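Local coordinates for protein phosphodiesterase (Salpingoeca rosetta, PDB 7D7P) that is a phosphodiesterase of the HD-domain clan, whose all-helical fold holds a zinc ion and a magnesium ion close together, at residues 101-107 with 146-152; 111-116 with 143-147; 308-313 with 348-352; 262-266 with 340-344; 77-83 with 133-137. All coordinates share one frame; numbering follows the deposited sequence.

Contact 1: residues 101-107 with 146-152; sequences YNKNPFH and HDLDHNG. With ZN (zinc ion), chain G; MG (magnesium ion), chain H; EDO (1,2-ethanediol), chain F.
His107 and His150 stack face to face, their ring centroids 3.8 Å apart and their planes 5° from parallel. Phe106 covers the other face of His107, whose ND1 is hydrogen-bonded to Glu281, and 1,2-ethanediol O1 lies over the far face of His150. Hydrogen bonds from two asparagine amides form a second group. Asn102 ND2 and Asn104 ND2 each sit 2.7 Å from His150 O, reaching it from opposite faces of the carbonyl. Asparagine suits both places because its amide has a second N-H: Asn102 ND2 gives it to Asp149 OD1 at 3.1 Å, Asn104 ND2 to His107 O at 2.9 Å. The 146-152 loop begins with the His-Asp pair of the HD clan and enters a type II turn, Asp147 to His150. His146 NE2 binds zinc, and Asp147 bridges the metals, OD2 on zinc and OD1 on magnesium. Tyr101 OH accepts from Asp147 N at 3.1 Å and also bonds Leu144 O, while Leu148 CA lies over the ring and Leu148 CD2 touches Tyr101 CE1 at 3.6 Å.

Contact 2: residues 111-116 with 143-147; sequences HAVMVL and ALSHD. With ZN (zinc ion), chain G; MG (magnesium ion), chain H.
His111 and His146 bring their NE2 atoms within 3.3 Å of each other because both bind the same zinc ion. Their rings are turned 66° apart, and Asp147 OD2 comes in near the plane of the His111 ring, at its edge, to bind the zinc too; Asp260 and two waters complete the six ligands. The second shell fixes the rings. His146 CG stands between its own backbone N and carbonyl carbon (chi1 83°), which brings ND1 within 2.7 Å of Ala143 O, its acceptor. His111 ND1 is held by His262. Val115 CG2 presses on His146 CE1 at 3.5 Å. Further out the two helices pack closely, for alanines offer little bulk: Ala143 CB reaches Leu116 CA at 3.7 Å, and Ala112 CB rests 3.5 Å from Leu144 O. The branched Leu144 reaches over with its CD1, 3.9 Å from Leu116 CB. Because ND1 of His146 carries the donated hydrogen, NE2 is the nitrogen that binds the zinc, and the backbone carbonyl at ND1 probably makes it a better ligand.

Contact 3: residues 308-313 with 348-352; sequences LAKGEI and WKAIA
Trp348 is the bump of this contact, and Leu308, Ala309, Glu312 and Ile313 are the four walls of the hollow it enters. The aliphatic part of Glu312 covers one face of the indole: CB stands 3.6 Å from the centroid of the five-membered ring, 1° off its normal, and a bend at chi2 (-65°) carries CG across to Trp348 CE2, also at 3.6 Å. The six-membered ring reaches further. Its CE3 settles 3.5 Å from Ala309 CA, where the small alanine lets the ring come close to the helix backbone, and Leu308 CD2 meets CH2 at 3.8 Å. A smaller bump goes the other way, for Ile313 lays CG1 against Trp348 CB and pushes CD1 to within 3.8 Å of Ala352 CB, passing the CG of Lys349, whose amine leads away from the contact. Beside them Ala309 CB and Ala352 CB lie 4.3 Å apart. Helix 268-291 supplies the polar partners: Asn271 bonds Trp348 NE1 and, weakly, Glu312 OE2, while Phe268 meets the indole edge-to-face. The axes of the two segments approach to 8.6 Å at 140°, and the aromatic knob set in a four-residue hole is a single knob-into-hole contact between the two arms of a helical hairpin.

Contact 4: residues 262-266 with 340-344; sequences HNPIK and TIDAN
Asn344 and the carbonyls of Pro264 and Lys266 make the polar heart of this contact. CB of Asn344 points toward the loop, and chi1 of -69° swings CG beside its own backbone N, within 3.7 Å of Lys266 O. The two ends of the amide then differ. OD1 forms no bond to the loop, whereas ND2 uses both of its hydrogens there. One goes to Pro264 O at 2.8 Å, arriving from above the carbonyl plane in a bent bond (140°); the other goes to Lys266 O at 2.9 Å, almost straight and nearly along the C=O axis. Both acceptors lie in the plane of the amide, so the two bonds fix its rotation. Asparagine suits the place, since one short side chain can satisfy two carbonyls of buried loop residues, in a stretch without the regular helical bonds. Van der Waals contacts flank it: Ile341 CG1 lies 3.7 Å from Pro264 O and, in an apolar pair, 3.9 Å from Ile265 CG2, while Thr340 CG2 meets Ile265 C at 3.6 Å. The loop joins helix 245-260 to helix 268-291; Phe268 and Asn271 of the latter touch Asn344, helix 305-330 touches Pro264, Ile265 and Ile341, and Met114 of helix 109-126 packs against Lys266.

Contact 5: residues 77-83 with 133-137; sequences LHVIEQF and EVELL
A Schellman motif at His78 ends helix 63-76, and the same residue occupies the N-cap position of the short helix 79-82, whose Val79 and following Phe83 pack on the first turn of helix 133-145. Phe83 is the chief wedge. Leu137 CD2 lies over one ring face, 4.0 Å from the centroid and 18° off the normal; Glu133 O lies at the edge, 3.5 Å from Phe83 CE2. Phe83 CZ also touches Val134 CG2 at 3.7 Å. Beta-branched Val79 offers CG1 to Leu136 CD2 at 3.7 Å, and Leu77 CD1 extends this apolar patch to Leu136 CD1 at 4.2 Å. Toward the exposed side, Glu133 bends at chi2 (69°), so that its CG lies 3.6 Å from Phe83 CE2 while its carboxylate OE2 meets Gln82 CG at 3.4 Å. The join is therefore chiefly apolar, with OE1 of Glu133 hydrogen-bonded to Ala40 N, and the slightly positive rim of the phenyl ring facing a backbone carbonyl is probably mildly favourable.

From the N terminus, contact 5 opens first and joins 77-83 to the start of helix 133-145, closing after contacts 1 and 2 have opened, so it crosses both. Contact 1 joins the loop after helix 87-99 to the loop after helix 133-145; contact 2 ends on the same stretch, sharing His146, Asp147 and both metal ions. Later, contact 4 ties the loop after helix 245-260, and contact 3 helix 305-330, to helix 336-359, crossing each other. The two groups touch beside the metal site, through His111 with His262, and further through Phe106 on Asn263. Contacts 3 and 5 lie on opposite sides of the chain's centre, their centres about 41 Å apart.

Contact 1: residues 101-107 with 146-152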
# COMPACT_ATOMS: atom_id res chain seq x y z
N TYR A 101 -24.75 24.92 -9.79
CA TYR A 101 -24.23 24.05 -8.75
C TYR A 101 -25.14 24.14 -7.53
O TYR A 101 -25.76 25.17 -7.27
CB TYR A 101 -22.79 24.41 -8.39
CG TYR A 101 -21.78 23.78 -9.32
CD1 TYR A 101 -21.41 24.40 -10.50
CD2 TYR A 101 -21.20 22.55 -9.02
CE1 TYR A 101 -20.49 23.83 -11.37
CE2 TYR A 101 -20.28 21.96 -9.88
CZ TYR A 101 -19.93 22.61 -11.05
OH TYR A 101 -19.01 22.03 -11.90
N ASN A 102 -25.23 23.04 -6.80
CA ASN A 102 -26.06 22.96 -5.61
C ASN A 102 -25.21 23.06 -4.35
O ASN A 102 -23.99 22.86 -4.38
CB ASN A 102 -26.87 21.66 -5.62
CG ASN A 102 -27.77 21.54 -6.83
OD1 ASN A 102 -28.55 22.45 -7.12
ND2 ASN A 102 -27.64 20.44 -7.57
N LYS A 103 -25.87 23.38 -3.24
CA LYS A 103 -25.19 23.63 -1.97
C LYS A 103 -24.87 22.31 -1.25
O LYS A 103 -25.31 22.05 -0.13
CB LYS A 103 -26.02 24.55 -1.10
N ASN A 104 -24.09 21.47 -1.92
CA ASN A 104 -23.64 20.22 -1.34
C ASN A 104 -22.41 20.46 -0.47
O ASN A 104 -21.70 21.46 -0.64
CB ASN A 104 -23.32 19.21 -2.44
CG ASN A 104 -24.51 18.91 -3.32
OD1 ASN A 104 -25.59 18.56 -2.83
ND2 ASN A 104 -24.33 19.03 -4.63
N PRO A 105 -22.13 19.56 0.48
CA PRO A 105 -20.91 19.71 1.28
C PRO A 105 -19.63 19.62 0.46
O PRO A 105 -18.69 20.39 0.71
CB PRO A 105 -21.01 18.55 2.29
CG PRO A 105 -22.47 18.24 2.36
CD PRO A 105 -23.01 18.49 0.98
N PHE A 106 -19.56 18.71 -0.51
CA PHE A 106 -18.37 18.54 -1.33
C PHE A 106 -18.59 18.97 -2.77
O PHE A 106 -17.86 19.82 -3.28
CB PHE A 106 -17.90 17.07 -1.29
CG PHE A 106 -16.61 16.83 -2.03
CD1 PHE A 106 -16.61 16.62 -3.40
CD2 PHE A 106 -15.41 16.80 -1.35
CE1 PHE A 106 -15.43 16.40 -4.08
CE2 PHE A 106 -14.22 16.57 -2.03
CZ PHE A 106 -14.23 16.37 -3.39
N HIS A 107 -19.58 18.39 -3.46
CA HIS A 107 -19.77 18.65 -4.89
C HIS A 107 -20.51 19.97 -5.06
O HIS A 107 -21.71 20.02 -5.37
CB HIS A 107 -20.51 17.49 -5.55
CG HIS A 107 -19.70 16.23 -5.65
ND1 HIS A 107 -19.78 15.22 -4.71
CD2 HIS A 107 -18.78 15.82 -6.56
CE1 HIS A 107 -18.95 14.24 -5.05
NE2 HIS A 107 -18.34 14.58 -6.16
N HIS A 146 -17.65 20.39 -14.79
CA HIS A 146 -17.59 18.93 -14.78
C HIS A 146 -18.54 18.28 -13.79
O HIS A 146 -18.80 17.08 -13.90
CB HIS A 146 -16.16 18.47 -14.49
CG HIS A 146 -15.82 18.45 -13.03
ND1 HIS A 146 -15.49 19.59 -12.33
CD2 HIS A 146 -15.77 17.43 -12.14
CE1 HIS A 146 -15.25 19.27 -11.07
NE2 HIS A 146 -15.41 17.97 -10.93
N ASP A 147 -19.08 19.03 -12.82
CA ASP A 147 -19.97 18.46 -11.81
C ASP A 147 -21.27 19.24 -11.71
O ASP A 147 -21.87 19.31 -10.63
CB ASP A 147 -19.28 18.39 -10.45
CG ASP A 147 -18.67 17.04 -10.16
OD1 ASP A 147 -19.08 16.04 -10.80
OD2 ASP A 147 -17.78 16.96 -9.29
N LEU A 148 -21.73 19.83 -12.81
CA LEU A 148 -22.91 20.69 -12.79
C LEU A 148 -24.14 19.94 -12.29
O LEU A 148 -24.42 18.82 -12.73
CB LEU A 148 -23.18 21.25 -14.18
CG LEU A 148 -22.37 22.47 -14.62
CD1 LEU A 148 -22.39 22.58 -16.13
CD2 LEU A 148 -22.93 23.73 -13.99
N ASP A 149 -24.86 20.57 -11.36
CA ASP A 149 -26.13 20.05 -10.83
C ASP A 149 -25.95 18.71 -10.11
O ASP A 149 -26.87 17.90 -10.06
CB ASP A 149 -27.19 19.94 -11.92
CG ASP A 149 -28.60 19.79 -11.37
OD1 ASP A 149 -28.91 20.45 -10.35
OD2 ASP A 149 -29.39 19.02 -11.95
N HIS A 150 -24.77 18.48 -9.55
CA HIS A 150 -24.59 17.36 -8.63
C HIS A 150 -25.48 17.54 -7.41
O HIS A 150 -25.69 18.67 -6.95
CB HIS A 150 -23.12 17.27 -8.22
CG HIS A 150 -22.65 15.88 -7.90
ND1 HIS A 150 -23.02 15.22 -6.75
CD2 HIS A 150 -21.83 15.04 -8.57
CE1 HIS A 150 -22.45 14.03 -6.73
NE2 HIS A 150 -21.73 13.89 -7.82
N ASN A 151 -26.01 16.44 -6.89
CA ASN A 151 -26.85 16.47 -5.69
C ASN A 151 -26.28 15.63 -4.55
O ASN A 151 -27.02 15.24 -3.65
CB ASN A 151 -28.28 16.03 -6.00
CG ASN A 151 -29.07 17.08 -6.74
OD1 ASN A 151 -29.09 18.24 -6.35
ND2 ASN A 151 -29.73 16.67 -7.82
N GLY A 152 -24.98 15.34 -4.58
CA GLY A 152 -24.37 14.57 -3.51
C GLY A 152 -24.69 13.09 -3.53
O GLY A 152 -24.50 12.42 -2.51
ZN ZN G . -15.63 16.49 -9.32
MG MG H . -18.23 14.06 -11.00
C1 EDO F . -26.89 13.25 -7.69
O1 EDO F . -25.52 13.69 -7.63
C2 EDO F . -27.64 14.02 -8.77
O2 EDO F . -29.04 13.76 -8.64
O HOH W 1 -23.78 20.79 -7.48
O HOH W 2 -29.70 23.44 -9.64
O HOH W 3 -28.36 19.13 -3.84
O HOH W 4 -15.84 14.85 -7.61
O HOH W 5 -17.91 14.48 -13.17
O HOH W 6 -18.22 13.64 -8.78
O HOH W 7 -16.26 14.58 -10.79
O HOH W 8 -20.09 13.21 -11.04

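Contact 2: residues 111-116 with 143-147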
# COMPACT_ATOMS: atom_id res chain seq x y z
N HIS A 111 -15.80 23.27 -5.18
CA HIS A 111 -15.12 22.13 -5.78
C HIS A 111 -14.83 22.37 -7.26
O HIS A 111 -13.76 22.01 -7.76
CB HIS A 111 -15.96 20.86 -5.61
CG HIS A 111 -15.45 19.68 -6.37
ND1 HIS A 111 -14.18 19.17 -6.19
CD2 HIS A 111 -16.03 18.91 -7.32
CE1 HIS A 111 -14.01 18.14 -6.99
NE2 HIS A 111 -15.12 17.96 -7.69
N ALA A 112 -15.77 22.99 -7.97
CA ALA A 112 -15.55 23.31 -9.38
C ALA A 112 -14.37 24.25 -9.56
O ALA A 112 -13.54 24.06 -10.45
CB ALA A 112 -16.82 23.91 -9.99
N VAL A 113 -14.28 25.29 -8.71
CA VAL A 113 -13.16 26.23 -8.81
C VAL A 113 -11.85 25.53 -8.48
O VAL A 113 -10.81 25.81 -9.09
CB VAL A 113 -13.41 27.45 -7.91
CG1 VAL A 113 -12.25 28.43 -8.00
CG2 VAL A 113 -14.72 28.13 -8.29
N MET A 114 -11.88 24.62 -7.50
CA MET A 114 -10.69 23.85 -7.16
C MET A 114 -10.19 23.03 -8.36
O MET A 114 -8.99 22.94 -8.60
CB MET A 114 -10.98 22.92 -5.98
CG MET A 114 -11.01 23.62 -4.63
SD MET A 114 -9.36 24.00 -4.04
CE MET A 114 -8.93 22.49 -3.18
N VAL A 115 -11.12 22.43 -9.11
CA VAL A 115 -10.72 21.63 -10.25
C VAL A 115 -10.25 22.53 -11.40
O VAL A 115 -9.32 22.18 -12.13
CB VAL A 115 -11.87 20.70 -10.68
CG1 VAL A 115 -11.52 19.95 -11.96
CG2 VAL A 115 -12.17 19.72 -9.56
N LEU A 116 -10.88 23.69 -11.55
CA LEU A 116 -10.42 24.65 -12.55
C LEU A 116 -9.01 25.12 -12.24
O LEU A 116 -8.13 25.13 -13.12
CB LEU A 116 -11.38 25.84 -12.64
CG LEU A 116 -10.81 27.03 -13.42
CD1 LEU A 116 -10.65 26.69 -14.89
CD2 LEU A 116 -11.68 28.27 -13.24
N ALA A 143 -13.45 21.88 -16.82
CA ALA A 143 -13.13 21.75 -15.40
C ALA A 143 -14.18 22.44 -14.53
O ALA A 143 -14.58 21.90 -13.49
CB ALA A 143 -11.74 22.34 -15.12
N LEU A 144 -14.62 23.62 -14.93
CA LEU A 144 -15.61 24.35 -14.14
C LEU A 144 -17.00 23.73 -14.25
O LEU A 144 -17.81 23.86 -13.33
CB LEU A 144 -15.65 25.81 -14.57
CG LEU A 144 -15.93 26.89 -13.53
CD1 LEU A 144 -15.17 26.64 -12.24
CD2 LEU A 144 -15.55 28.23 -14.11
N SER A 145 -17.28 23.04 -15.35
CA SER A 145 -18.60 22.49 -15.64
C SER A 145 -18.72 21.01 -15.30
O SER A 145 -19.79 20.43 -15.50
CB SER A 145 -18.93 22.69 -17.12
OG SER A 145 -18.86 24.06 -17.50
N HIS A 146 -17.65 20.39 -14.79
CA HIS A 146 -17.59 18.93 -14.78
C HIS A 146 -18.54 18.28 -13.79
O HIS A 146 -18.80 17.08 -13.90
CB HIS A 146 -16.16 18.47 -14.49
CG HIS A 146 -15.82 18.45 -13.03
ND1 HIS A 146 -15.49 19.59 -12.33
CD2 HIS A 146 -15.77 17.43 -12.14
CE1 HIS A 146 -15.25 19.27 -11.07
NE2 HIS A 146 -15.41 17.97 -10.93
N ASP A 147 -19.08 19.03 -12.82
CA ASP A 147 -19.97 18.46 -11.81
C ASP A 147 -21.27 19.24 -11.71
O ASP A 147 -21.87 19.31 -10.63
CB ASP A 147 -19.28 18.39 -10.45
CG ASP A 147 -18.67 17.04 -10.16
OD1 ASP A 147 -19.08 16.04 -10.80
OD2 ASP A 147 -17.78 16.96 -9.29
ZN ZN G . -15.63 16.49 -9.32
MG MG H . -18.23 14.06 -11.00
O HOH W 5 -17.91 14.48 -13.17
O HOH W 6 -18.22 13.64 -8.78
O HOH W 7 -16.26 14.58 -10.79
O HOH W 4 -15.84 14.85 -7.61
O HOH W 8 -20.09 13.21 -11.04

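Contact 3: residues 308-313 with 348-352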
# COMPACT_ATOMS: atom_id res chain seq x y z
N LEU A 308 -13.07 8.03 8.66
CA LEU A 308 -12.50 8.93 7.66
C LEU A 308 -11.05 8.57 7.37
O LEU A 308 -10.65 8.45 6.20
CB LEU A 308 -12.61 10.38 8.14
CG LEU A 308 -12.17 11.46 7.16
CD1 LEU A 308 -13.06 11.45 5.92
CD2 LEU A 308 -12.18 12.82 7.82
N ALA A 309 -10.24 8.39 8.41
CA ALA A 309 -8.83 8.07 8.22
C ALA A 309 -8.66 6.72 7.53
O ALA A 309 -7.83 6.59 6.63
CB ALA A 309 -8.11 8.08 9.57
N LYS A 310 -9.43 5.72 7.94
CA LYS A 310 -9.32 4.40 7.32
C LYS A 310 -9.70 4.45 5.85
O LYS A 310 -9.08 3.78 5.02
CB LYS A 310 -10.20 3.40 8.08
N GLY A 311 -10.73 5.23 5.51
CA GLY A 311 -11.12 5.34 4.11
C GLY A 311 -10.09 6.07 3.27
O GLY A 311 -9.86 5.73 2.11
N GLU A 312 -9.45 7.09 3.85
CA GLU A 312 -8.44 7.84 3.11
C GLU A 312 -7.19 7.00 2.86
O GLU A 312 -6.58 7.09 1.79
CB GLU A 312 -8.07 9.12 3.87
CG GLU A 312 -9.07 10.26 3.68
CD GLU A 312 -9.12 10.75 2.25
OE1 GLU A 312 -10.19 10.63 1.63
OE2 GLU A 312 -8.09 11.25 1.75
N ILE A 313 -6.79 6.20 3.84
CA ILE A 313 -5.61 5.34 3.68
C ILE A 313 -5.83 4.36 2.53
O ILE A 313 -4.95 4.17 1.68
CB ILE A 313 -5.29 4.61 4.99
CG1 ILE A 313 -4.87 5.61 6.07
CG2 ILE A 313 -4.20 3.57 4.77
CD1 ILE A 313 -4.94 5.05 7.47
N TRP A 348 -2.74 10.45 7.90
CA TRP A 348 -3.94 9.64 8.12
C TRP A 348 -3.61 8.37 8.90
O TRP A 348 -4.40 7.93 9.74
CB TRP A 348 -4.59 9.29 6.78
CG TRP A 348 -5.27 10.45 6.10
CD1 TRP A 348 -4.93 11.00 4.90
CD2 TRP A 348 -6.41 11.18 6.57
NE1 TRP A 348 -5.78 12.04 4.59
CE2 TRP A 348 -6.70 12.17 5.60
CE3 TRP A 348 -7.21 11.10 7.71
CZ2 TRP A 348 -7.75 13.07 5.74
CZ3 TRP A 348 -8.26 12.00 7.85
CH2 TRP A 348 -8.52 12.97 6.87
N LYS A 349 -2.44 7.78 8.64
CA LYS A 349 -2.05 6.58 9.37
C LYS A 349 -1.76 6.87 10.83
O LYS A 349 -1.99 6.01 11.69
CB LYS A 349 -0.83 5.94 8.70
CG LYS A 349 -1.13 5.30 7.35
CD LYS A 349 0.12 4.73 6.71
CE LYS A 349 0.69 3.58 7.53
NZ LYS A 349 1.90 3.00 6.90
N ALA A 350 -1.26 8.06 11.15
CA ALA A 350 -1.07 8.44 12.54
C ALA A 350 -2.41 8.57 13.26
O ALA A 350 -2.54 8.18 14.43
CB ALA A 350 -0.29 9.75 12.64
N ILE A 351 -3.43 9.10 12.57
CA ILE A 351 -4.75 9.22 13.17
C ILE A 351 -5.37 7.84 13.37
O ILE A 351 -5.96 7.56 14.42
CB ILE A 351 -5.65 10.12 12.30
CG1 ILE A 351 -5.07 11.53 12.22
CG2 ILE A 351 -7.08 10.14 12.84
CD1 ILE A 351 -5.78 12.42 11.23
N ALA A 352 -5.25 6.96 12.37
CA ALA A 352 -5.81 5.62 12.49
C ALA A 352 -5.12 4.82 13.58
O ALA A 352 -5.76 4.04 14.29
CB ALA A 352 -5.73 4.90 11.15

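Contact 4: residues 262-266 with 340-344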
# COMPACT_ATOMS: atom_id res chain seq x y z
N HIS A 262 -8.34 16.19 -6.23
CA HIS A 262 -7.40 17.17 -5.67
C HIS A 262 -7.17 17.00 -4.18
O HIS A 262 -6.20 17.58 -3.66
CB HIS A 262 -7.90 18.59 -5.96
CG HIS A 262 -9.28 18.87 -5.45
ND1 HIS A 262 -9.57 18.99 -4.11
CD2 HIS A 262 -10.45 19.06 -6.11
CE1 HIS A 262 -10.86 19.24 -3.96
NE2 HIS A 262 -11.42 19.29 -5.16
N ASN A 263 -8.00 16.23 -3.48
CA ASN A 263 -7.87 16.12 -2.02
C ASN A 263 -6.50 15.64 -1.57
O ASN A 263 -5.89 16.30 -0.71
CB ASN A 263 -8.98 15.22 -1.47
CG ASN A 263 -10.30 15.94 -1.33
OD1 ASN A 263 -10.50 17.02 -1.89
ND2 ASN A 263 -11.22 15.35 -0.58
N PRO A 264 -5.95 14.52 -2.07
CA PRO A 264 -4.67 14.03 -1.53
C PRO A 264 -3.45 14.80 -1.98
O PRO A 264 -2.35 14.54 -1.46
CB PRO A 264 -4.61 12.58 -2.03
CG PRO A 264 -5.96 12.28 -2.61
CD PRO A 264 -6.48 13.59 -3.08
N ILE A 265 -3.57 15.74 -2.92
CA ILE A 265 -2.42 16.49 -3.40
C ILE A 265 -2.42 17.92 -2.85
O ILE A 265 -1.70 18.78 -3.36
CB ILE A 265 -2.33 16.48 -4.93
CG1 ILE A 265 -3.59 17.09 -5.56
CG2 ILE A 265 -2.12 15.06 -5.44
CD1 ILE A 265 -3.55 17.12 -7.07
N LYS A 266 -3.20 18.18 -1.81
CA LYS A 266 -3.26 19.45 -1.12
C LYS A 266 -2.69 19.33 0.28
O LYS A 266 -2.48 18.22 0.78
CB LYS A 266 -4.72 19.94 -1.07
CG LYS A 266 -5.28 20.38 -2.41
CD LYS A 266 -4.61 21.65 -2.90
CE LYS A 266 -5.19 22.11 -4.23
NZ LYS A 266 -4.63 23.43 -4.64
N THR A 340 3.70 14.96 -1.56
CA THR A 340 2.51 15.46 -0.88
C THR A 340 1.56 14.32 -0.52
O THR A 340 1.02 14.29 0.59
CB THR A 340 1.80 16.49 -1.76
OG1 THR A 340 2.68 17.58 -2.04
CG2 THR A 340 0.55 17.02 -1.06
N ILE A 341 1.36 13.38 -1.44
CA ILE A 341 0.50 12.24 -1.18
C ILE A 341 1.03 11.43 0.00
O ILE A 341 0.27 10.99 0.87
CB ILE A 341 0.36 11.38 -2.45
CG1 ILE A 341 -0.51 12.09 -3.48
CG2 ILE A 341 -0.20 10.00 -2.12
CD1 ILE A 341 -0.35 11.57 -4.89
N ASP A 342 2.35 11.23 0.06
CA ASP A 342 2.93 10.44 1.15
C ASP A 342 2.80 11.15 2.49
O ASP A 342 2.50 10.51 3.50
CB ASP A 342 4.40 10.14 0.84
CG ASP A 342 4.57 9.06 -0.21
OD1 ASP A 342 3.56 8.39 -0.54
OD2 ASP A 342 5.69 8.89 -0.72
N ALA A 343 3.02 12.47 2.52
CA ALA A 343 2.86 13.21 3.77
C ALA A 343 1.44 13.11 4.30
O ALA A 343 1.23 12.91 5.50
CB ALA A 343 3.26 14.67 3.57
N ASN A 344 0.44 13.24 3.42
CA ASN A 344 -0.95 13.07 3.84
C ASN A 344 -1.23 11.63 4.26
O ASN A 344 -1.93 11.39 5.25
CB ASN A 344 -1.90 13.49 2.72
CG ASN A 344 -1.88 14.99 2.47
OD1 ASN A 344 -1.64 15.78 3.39
ND2 ASN A 344 -2.14 15.39 1.23

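Contact 5: residues 77-83 with 133-137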
# COMPACT_ATOMS: atom_id res chain seq x y z
N LEU A 77 -3.90 33.03 -18.81
CA LEU A 77 -3.62 32.04 -19.85
C LEU A 77 -3.85 32.57 -21.26
O LEU A 77 -3.66 31.82 -22.22
CB LEU A 77 -4.48 30.79 -19.63
CG LEU A 77 -4.08 29.94 -18.42
CD1 LEU A 77 -5.07 28.81 -18.20
CD2 LEU A 77 -2.67 29.41 -18.59
N HIS A 78 -4.25 33.84 -21.39
CA HIS A 78 -4.40 34.56 -22.65
C HIS A 78 -5.55 34.07 -23.51
O HIS A 78 -5.64 34.45 -24.69
CB HIS A 78 -3.10 34.53 -23.47
CG HIS A 78 -1.89 34.97 -22.71
ND1 HIS A 78 -1.73 36.26 -22.26
CD2 HIS A 78 -0.79 34.29 -22.32
CE1 HIS A 78 -0.57 36.36 -21.62
NE2 HIS A 78 0.02 35.18 -21.64
N VAL A 79 -6.47 33.26 -22.97
CA VAL A 79 -7.56 32.75 -23.79
C VAL A 79 -8.59 33.84 -24.07
O VAL A 79 -9.29 33.78 -25.09
CB VAL A 79 -8.21 31.52 -23.12
CG1 VAL A 79 -7.19 30.42 -22.92
CG2 VAL A 79 -8.86 31.91 -21.80
N ILE A 80 -8.70 34.84 -23.20
CA ILE A 80 -9.64 35.93 -23.43
C ILE A 80 -9.25 36.70 -24.69
O ILE A 80 -10.09 36.97 -25.56
CB ILE A 80 -9.70 36.86 -22.21
CG1 ILE A 80 -10.35 36.14 -21.03
CG2 ILE A 80 -10.46 38.14 -22.53
CD1 ILE A 80 -10.49 36.99 -19.78
N GLU A 81 -7.97 37.05 -24.83
CA GLU A 81 -7.54 37.80 -26.00
C GLU A 81 -7.39 36.92 -27.23
O GLU A 81 -7.61 37.39 -28.35
CB GLU A 81 -6.23 38.54 -25.71
CG GLU A 81 -5.03 37.64 -25.46
CD GLU A 81 -3.79 38.43 -25.09
OE1 GLU A 81 -3.93 39.46 -24.39
OE2 GLU A 81 -2.68 38.03 -25.49
N GLN A 82 -7.06 35.63 -27.05
CA GLN A 82 -6.89 34.75 -28.20
C GLN A 82 -8.22 34.45 -28.89
O GLN A 82 -8.24 34.18 -30.10
CB GLN A 82 -6.23 33.44 -27.76
CG GLN A 82 -4.72 33.54 -27.54
CD GLN A 82 -3.94 33.73 -28.83
OE1 GLN A 82 -4.22 33.08 -29.84
NE2 GLN A 82 -2.96 34.63 -28.80
N PHE A 83 -9.33 34.50 -28.16
CA PHE A 83 -10.64 34.24 -28.75
C PHE A 83 -11.56 35.45 -28.70
O PHE A 83 -12.77 35.30 -28.95
CB PHE A 83 -11.29 33.03 -28.07
CG PHE A 83 -10.56 31.74 -28.29
CD1 PHE A 83 -10.68 31.06 -29.49
CD2 PHE A 83 -9.72 31.23 -27.32
CE1 PHE A 83 -10.00 29.88 -29.70
CE2 PHE A 83 -9.03 30.05 -27.53
CZ PHE A 83 -9.17 29.37 -28.72
N GLU A 133 -4.58 26.04 -28.56
CA GLU A 133 -5.31 27.15 -27.96
C GLU A 133 -6.77 26.78 -27.72
O GLU A 133 -7.34 27.11 -26.67
CB GLU A 133 -5.22 28.38 -28.85
CG GLU A 133 -5.50 29.69 -28.14
CD GLU A 133 -4.42 30.04 -27.14
OE1 GLU A 133 -3.23 29.83 -27.46
OE2 GLU A 133 -4.76 30.53 -26.05
N VAL A 134 -7.40 26.10 -28.68
CA VAL A 134 -8.80 25.71 -28.52
C VAL A 134 -8.94 24.68 -27.41
O VAL A 134 -9.87 24.76 -26.60
CB VAL A 134 -9.37 25.21 -29.86
CG1 VAL A 134 -10.70 24.52 -29.65
CG2 VAL A 134 -9.51 26.36 -30.85
N GLU A 135 -8.03 23.71 -27.35
CA GLU A 135 -8.09 22.70 -26.30
C GLU A 135 -7.85 23.30 -24.92
O GLU A 135 -8.41 22.82 -23.93
CB GLU A 135 -7.07 21.58 -26.58
CG GLU A 135 -7.39 20.75 -27.82
CD GLU A 135 -6.20 19.95 -28.30
OE1 GLU A 135 -5.08 20.15 -27.78
OE2 GLU A 135 -6.38 19.12 -29.22
N LEU A 136 -7.04 24.36 -24.84
CA LEU A 136 -6.83 25.03 -23.56
C LEU A 136 -8.12 25.68 -23.07
O LEU A 136 -8.50 25.52 -21.90
CB LEU A 136 -5.72 26.07 -23.68
CG LEU A 136 -5.42 26.89 -22.43
CD1 LEU A 136 -4.95 26.00 -21.29
CD2 LEU A 136 -4.38 27.97 -22.74
N LEU A 137 -8.80 26.41 -23.95
CA LEU A 137 -10.10 26.99 -23.60
C LEU A 137 -11.10 25.90 -23.22
O LEU A 137 -11.88 26.07 -22.28
CB LEU A 137 -10.63 27.83 -24.76
CG LEU A 137 -12.05 28.39 -24.62
CD1 LEU A 137 -12.13 29.39 -23.48
CD2 LEU A 137 -12.50 29.03 -25.93